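Local coordinates for protein glycerate dehydrogenase/glyoxylate reductase (Thermus thermophilus, PDB 2CUK) that probably reduces glyoxylate and hydroxypyruvate with NAD(P)H, as a member of the D-isomer specific 2-hydroxyacid dehydrogenase family, at residues T255-E258 with P259-P262. Numbering follows the deposited sequence.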
loop_
_atom_site.group_PDB
_atom_site.type_symbol
_atom_site.label_atom_id
_atom_site.label_comp_id
_atom_site.label_asym_id
_atom_site.label_seq_id
_atom_site.Cartn_x
_atom_site.Cartn_y
_atom_site.Cartn_z
ATOM N N THR A 255 7.517 -17.086 2.092
ATOM C CA THR A 255 8.256 -17.759 1.032
ATOM C C THR A 255 8.670 -19.186 1.387
ATOM O O THR A 255 8.431 -19.666 2.497
ATOM C CB THR A 255 9.536 -16.968 0.671
ATOM O OG1 THR A 255 10.427 -16.964 1.795
ATOM C CG2 THR A 255 9.193 -15.525 0.311
ATOM N N ASP A 256 9.296 -19.851 0.422
ATOM C CA ASP A 256 9.785 -21.214 0.586
ATOM C C ASP A 256 11.065 -21.336 -0.242
ATOM O O ASP A 256 11.025 -21.300 -1.476
ATOM C CB ASP A 256 8.746 -22.225 0.088
ATOM C CG ASP A 256 9.145 -23.665 0.382
ATOM O OD1 ASP A 256 10.332 -24.001 0.194
ATOM O OD2 ASP A 256 8.275 -24.462 0.791
ATOM N N PRO A 257 12.221 -21.484 0.424
ATOM C CA PRO A 257 12.373 -21.544 1.879
ATOM C C PRO A 257 12.173 -20.181 2.533
ATOM O O PRO A 257 12.105 -19.155 1.853
ATOM C CB PRO A 257 13.793 -22.060 2.045
ATOM C CG PRO A 257 14.500 -21.370 0.926
ATOM C CD PRO A 257 13.536 -21.557 -0.237
ATOM N N GLU A 258 12.084 -20.179 3.857
ATOM C CA GLU A 258 11.886 -18.945 4.599
ATOM C C GLU A 258 12.758 -18.934 5.853
ATOM O O GLU A 258 12.745 -19.885 6.637
ATOM C CB GLU A 258 10.414 -18.811 4.986
ATOM C CG GLU A 258 10.039 -17.481 5.608
ATOM C CD GLU A 258 8.570 -17.412 5.976
ATOM O OE1 GLU A 258 7.723 -17.482 5.062
ATOM O OE2 GLU A 258 8.261 -17.293 7.180
ATOM N N PRO A 259 13.544 -17.864 6.047
ATOM C CA PRO A 259 13.655 -16.689 5.171
ATOM C C PRO A 259 14.182 -17.041 3.775
ATOM O O PRO A 259 14.799 -18.091 3.578
ATOM C CB PRO A 259 14.630 -15.786 5.925
ATOM C CG PRO A 259 14.416 -16.170 7.363
ATOM C CD PRO A 259 14.328 -17.670 7.279
ATOM N N LEU A 260 13.930 -16.161 2.810
ATOM C CA LEU A 260 14.399 -16.365 1.442
ATOM C C LEU A 260 15.778 -15.715 1.338
ATOM O O LEU A 260 15.898 -14.495 1.458
ATOM C CB LEU A 260 13.445 -15.704 0.443
ATOM C CG LEU A 260 13.659 -16.050 -1.032
ATOM C CD1 LEU A 260 13.171 -17.470 -1.307
ATOM C CD2 LEU A 260 12.907 -15.065 -1.898
ATOM N N PRO A 261 16.835 -16.521 1.115
ATOM C CA PRO A 261 18.222 -16.057 0.994
ATOM C C PRO A 261 18.390 -14.868 0.053
ATOM O O PRO A 261 17.777 -14.819 -1.012
ATOM C CB PRO A 261 18.958 -17.296 0.491
ATOM C CG PRO A 261 18.190 -18.406 1.117
ATOM C CD PRO A 261 16.762 -17.974 0.879
ATOM N N PRO A 262 19.246 -13.901 0.435
ATOM C CA PRO A 262 19.552 -12.674 -0.313
ATOM C C PRO A 262 19.885 -12.850 -1.794
ATOM O O PRO A 262 19.526 -12.005 -2.618
ATOM C CB PRO A 262 20.722 -12.081 0.466
ATOM C CG PRO A 262 21.253 -13.140 1.363
ATOM C CD PRO A 262 20.024 -13.947 1.686
#
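Thr255 and Leu260 meet at about a right angle, the hydroxyl OG1 of Thr255 in van der Waals contact 3.5 Å from CB of Leu260 and the Thr255 CB 4.2 Å from Leu260 CD1. Apolar side-chain contacts come from the prolines: CD of Pro257 is 4.2 Å from CD1 of Leu260, and its CG is 4.1 Å from CD of Pro261. With CG anti to its backbone N (chi1 -169°), Leu260 sets CD1 beside the carbonyl oxygen of Pro257, 3.7 Å away; Leu260 also packs on Leu266.

Two side-chain hydrogen bonds lie within 255-258. The Thr255 hydroxyl donates to the carbonyl oxygen of Pro257 (OG1 to O, 2.8 Å), approaching 31° out of the carbonyl plane. The backbone N of Thr255 gives a nearly straight bond of 3.0 Å to OE1 of Glu258, which accepts through its anti lone pair. A valine here, close to threonine in shape but with no hydroxyl, would probably leave the turn less firmly closed, the Pro257 carbonyl having lost its partner in it. The Asp256 and Leu260 carbonyls are bonded by Thr236 and Tyr267.

Cis peptide bonds before Pro257 and Pro259 help fold the chain back without any hydrogen bond between 255-258 and 259-262. This loop follows strand 249-252 of the Rossmann-type NAD-binding domain, and Trp129 of the second subunit packs on Thr255, Glu258 and Pro259. Glu258 OE2 lies close to His277 ND1, consistent with the glutamate-histidine pair of the family's active site. The chemistry thus implies a proline-shaped turn, with Leu260 supplying a buried apolar side, in which the bond from Thr255 N probably positions the Glu258 carboxylate.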